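Local coordinates for 6b protein (Agrobacterium vitis, PDB 3AQ2) that disturbs plant cell proliferation, probably as a bacterial toxin with an ADP-ribosylation fold that acts on the host's microRNA machinery, at residues L83-A95 against Q114-H126. Numbering follows the deposited sequence.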
# COMPACT_ATOMS: atom_id res chain seq x y z
N LEU A 83 8.70 -4.50 2.80
CA LEU A 83 7.72 -4.90 3.81
C LEU A 83 6.45 -4.07 3.69
O LEU A 83 6.49 -2.92 3.27
CB LEU A 83 8.28 -4.75 5.22
CG LEU A 83 9.56 -5.52 5.54
CD1 LEU A 83 10.19 -5.05 6.85
CD2 LEU A 83 9.30 -7.02 5.56
N LEU A 84 5.34 -4.68 4.08
CA LEU A 84 4.09 -3.95 4.21
C LEU A 84 3.56 -4.14 5.64
O LEU A 84 3.52 -5.27 6.13
CB LEU A 84 3.10 -4.48 3.18
CG LEU A 84 1.84 -3.63 2.97
CD1 LEU A 84 2.17 -2.31 2.24
CD2 LEU A 84 0.81 -4.43 2.21
N PRO A 85 3.18 -3.04 6.32
CA PRO A 85 2.67 -3.14 7.69
C PRO A 85 1.17 -3.39 7.74
O PRO A 85 0.44 -3.02 6.81
CB PRO A 85 2.94 -1.75 8.26
CG PRO A 85 2.78 -0.83 7.09
CD PRO A 85 3.22 -1.63 5.85
N SER A 86 0.70 -4.00 8.82
CA SER A 86 -0.72 -3.93 9.14
C SER A 86 -1.00 -2.51 9.65
O SER A 86 -0.12 -1.85 10.22
CB SER A 86 -1.10 -4.96 10.20
OG SER A 86 -0.38 -4.70 11.39
N ASN A 87 -2.23 -2.05 9.43
CA ASN A 87 -2.69 -0.78 10.00
C ASN A 87 -4.07 -0.93 10.63
O ASN A 87 -4.79 0.05 10.83
CB ASN A 87 -2.67 0.34 8.95
CG ASN A 87 -3.44 -0.01 7.71
OD1 ASN A 87 -4.18 -0.99 7.68
ND2 ASN A 87 -3.27 0.81 6.66
N SER A 88 -4.43 -2.17 10.94
CA SER A 88 -5.71 -2.50 11.54
C SER A 88 -5.52 -3.84 12.27
O SER A 88 -4.59 -4.58 11.95
CB SER A 88 -6.77 -2.61 10.43
OG SER A 88 -8.05 -2.23 10.90
N PRO A 89 -6.38 -4.15 13.26
CA PRO A 89 -6.22 -5.44 13.95
C PRO A 89 -6.50 -6.66 13.05
O PRO A 89 -6.91 -6.49 11.89
CB PRO A 89 -7.21 -5.35 15.12
CG PRO A 89 -8.23 -4.38 14.69
CD PRO A 89 -7.48 -3.36 13.84
N ALA A 90 -6.27 -7.87 13.57
CA ALA A 90 -6.43 -9.10 12.78
C ALA A 90 -5.58 -9.06 11.49
O ALA A 90 -6.01 -9.53 10.42
CB ALA A 90 -7.91 -9.37 12.48
N PHE A 91 -4.39 -8.47 11.61
CA PHE A 91 -3.38 -8.42 10.54
C PHE A 91 -3.86 -7.78 9.25
O PHE A 91 -3.44 -8.16 8.16
CB PHE A 91 -2.79 -9.81 10.28
CG PHE A 91 -2.39 -10.54 11.53
CD1 PHE A 91 -3.15 -11.59 12.01
CD2 PHE A 91 -1.25 -10.15 12.23
CE1 PHE A 91 -2.78 -12.27 13.17
CE2 PHE A 91 -0.87 -10.82 13.40
CZ PHE A 91 -1.64 -11.88 13.87
N GLY A 92 -4.73 -6.78 9.38
CA GLY A 92 -5.30 -6.11 8.22
C GLY A 92 -4.42 -5.01 7.70
O GLY A 92 -3.83 -4.25 8.48
N THR A 93 -4.33 -4.90 6.38
CA THR A 93 -3.71 -3.74 5.75
C THR A 93 -4.73 -3.07 4.83
O THR A 93 -5.20 -3.67 3.85
CB THR A 93 -2.46 -4.10 4.93
OG1 THR A 93 -1.52 -4.79 5.77
CG2 THR A 93 -1.81 -2.83 4.35
N VAL A 94 -5.06 -1.82 5.16
CA VAL A 94 -6.01 -1.04 4.40
C VAL A 94 -5.26 -0.08 3.47
O VAL A 94 -4.38 0.69 3.91
CB VAL A 94 -6.97 -0.25 5.34
CG1 VAL A 94 -7.87 0.69 4.55
CG2 VAL A 94 -7.81 -1.21 6.19
N ALA A 95 -5.60 -0.15 2.19
CA ALA A 95 -5.03 0.73 1.17
C ALA A 95 -6.15 1.52 0.50
O ALA A 95 -7.30 1.09 0.51
CB ALA A 95 -4.24 -0.08 0.15
N GLN A 114 -11.50 6.38 10.93
CA GLN A 114 -12.82 5.79 10.79
C GLN A 114 -12.76 4.45 10.04
O GLN A 114 -13.63 3.60 10.22
CB GLN A 114 -13.78 6.76 10.10
CG GLN A 114 -15.29 6.52 10.41
CD GLN A 114 -15.65 6.52 11.90
OE1 GLN A 114 -14.89 6.98 12.75
NE2 GLN A 114 -16.83 5.97 12.22
N SER A 115 -11.71 4.27 9.24
CA SER A 115 -11.55 3.11 8.35
C SER A 115 -10.80 1.93 8.97
O SER A 115 -10.97 0.79 8.54
CB SER A 115 -10.83 3.52 7.07
OG SER A 115 -11.55 4.49 6.33
N CYS A 116 -9.97 2.23 9.97
CA CYS A 116 -9.02 1.26 10.51
C CYS A 116 -9.08 1.23 12.01
O CYS A 116 -9.11 2.28 12.62
CB CYS A 116 -7.61 1.69 10.11
SG CYS A 116 -7.32 1.82 8.35
N GLY A 117 -9.04 0.04 12.61
CA GLY A 117 -9.02 -0.08 14.06
C GLY A 117 -7.62 0.02 14.65
O GLY A 117 -6.65 0.38 13.96
N GLN A 118 -7.53 -0.27 15.95
CA GLN A 118 -6.25 -0.20 16.65
C GLN A 118 -5.72 -1.61 16.88
O GLN A 118 -6.51 -2.57 16.98
CB GLN A 118 -6.41 0.53 17.98
CG GLN A 118 -7.04 1.92 17.85
CD GLN A 118 -6.71 2.83 19.03
OE1 GLN A 118 -5.61 2.77 19.57
NE2 GLN A 118 -7.65 3.67 19.41
N GLY A 119 -4.40 -1.73 16.99
CA GLY A 119 -3.76 -3.01 17.27
C GLY A 119 -2.74 -3.43 16.23
O GLY A 119 -1.93 -4.33 16.48
N GLY A 120 -2.77 -2.80 15.06
CA GLY A 120 -1.82 -3.14 14.00
C GLY A 120 -0.50 -2.42 14.20
O GLY A 120 -0.31 -1.69 15.18
N PHE A 121 0.43 -2.64 13.26
CA PHE A 121 1.76 -2.03 13.30
C PHE A 121 1.68 -0.51 13.24
O PHE A 121 2.33 0.20 14.02
CB PHE A 121 2.61 -2.54 12.14
CG PHE A 121 4.08 -2.20 12.26
CD1 PHE A 121 4.60 -1.05 11.69
CD2 PHE A 121 4.94 -3.04 12.96
CE1 PHE A 121 5.96 -0.74 11.80
CE2 PHE A 121 6.30 -2.74 13.08
CZ PHE A 121 6.81 -1.59 12.50
N VAL A 122 0.89 -0.03 12.28
CA VAL A 122 0.56 1.37 12.14
C VAL A 122 -0.80 1.57 12.80
O VAL A 122 -1.73 0.79 12.59
CB VAL A 122 0.49 1.75 10.64
CG1 VAL A 122 -0.22 3.08 10.43
CG2 VAL A 122 1.89 1.80 10.06
N ASN A 123 -0.92 2.64 13.59
CA ASN A 123 -2.17 2.92 14.28
C ASN A 123 -2.49 4.40 14.10
O ASN A 123 -1.88 5.26 14.74
CB ASN A 123 -2.03 2.55 15.76
CG ASN A 123 -3.29 2.83 16.56
OD1 ASN A 123 -4.22 3.48 16.08
ND2 ASN A 123 -3.31 2.34 17.81
N TYR A 124 -3.45 4.68 13.22
CA TYR A 124 -3.76 6.07 12.83
C TYR A 124 -4.40 6.88 13.94
O TYR A 124 -4.50 8.10 13.84
CB TYR A 124 -4.66 6.09 11.60
CG TYR A 124 -4.04 5.42 10.39
CD1 TYR A 124 -4.66 4.34 9.77
CD2 TYR A 124 -2.82 5.88 9.86
CE1 TYR A 124 -4.09 3.71 8.65
CE2 TYR A 124 -2.25 5.25 8.74
CZ TYR A 124 -2.90 4.18 8.14
OH TYR A 124 -2.33 3.57 7.02
N HIS A 125 -4.82 6.20 15.01
CA HIS A 125 -5.53 6.87 16.10
C HIS A 125 -4.63 7.78 16.94
O HIS A 125 -5.13 8.60 17.71
CB HIS A 125 -6.32 5.83 16.92
CG HIS A 125 -7.40 5.19 16.12
ND1 HIS A 125 -8.72 5.59 16.21
CD2 HIS A 125 -7.36 4.25 15.15
CE1 HIS A 125 -9.45 4.89 15.35
NE2 HIS A 125 -8.65 4.07 14.69
N HIS A 126 -3.32 7.65 16.77
CA HIS A 126 -2.38 8.58 17.39
C HIS A 126 -2.29 9.94 16.72
O HIS A 126 -1.69 10.87 17.28
CB HIS A 126 -1.00 7.96 17.47
CG HIS A 126 -0.93 6.81 18.42
ND1 HIS A 126 -1.09 6.97 19.78
CD2 HIS A 126 -0.79 5.49 18.20
CE1 HIS A 126 -1.01 5.79 20.37
NE2 HIS A 126 -0.82 4.88 19.43
O HOH W 1 -5.11 2.39 12.45
O HOH W 2 -3.60 3.48 4.24
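Asn87 meets Tyr124 where the loop between strands 83-85 and 93-96 of this ADP-ribosylation fold, closed by a classic beta bulge in which Asn87 and Ser88 face Gly92, packs against the glycine-rich turn that follows helix 105-115. The two side chains cross at a slant, amide and ring planes 57° apart. Asn87 CG stands between its own backbone N and carbonyl carbon (chi1 54°), which turns the amide toward the backbone of Val94. There Val94 N gives a hydrogen bond to OD1, while ND2 reaches Val94 O in the amide plane; the remaining N-H of ND2 goes to Tyr124 OH at 2.9 Å, 19° out of that plane. With three bonds fixing its rotation, the amide ties the strand to the ring edge, and the phenol oxygen is also bonded to Tyr69 O. Two residues before Tyr124, Val122 N donates almost straight to Ser86 O, and Phe121 N to Ser86 OG, a hydroxyl that Asp191 also engages. Val122 lies beside Pro85, pointing the same way, with its CG2 4.1 Å from Pro85 CG. Gly120 CA packs 3.4 Å from Ser86 OG. On the Cys116 side, SG rests 3.7 Å from Val94 CB, and Gly117 N donates to Ser88 OG, which is also hydrogen-bonded to Tyr165 OH. A water lies 2.9 Å from Asn87 O and within bonding distance of Gly117 O, and accepts from Tyr124 N.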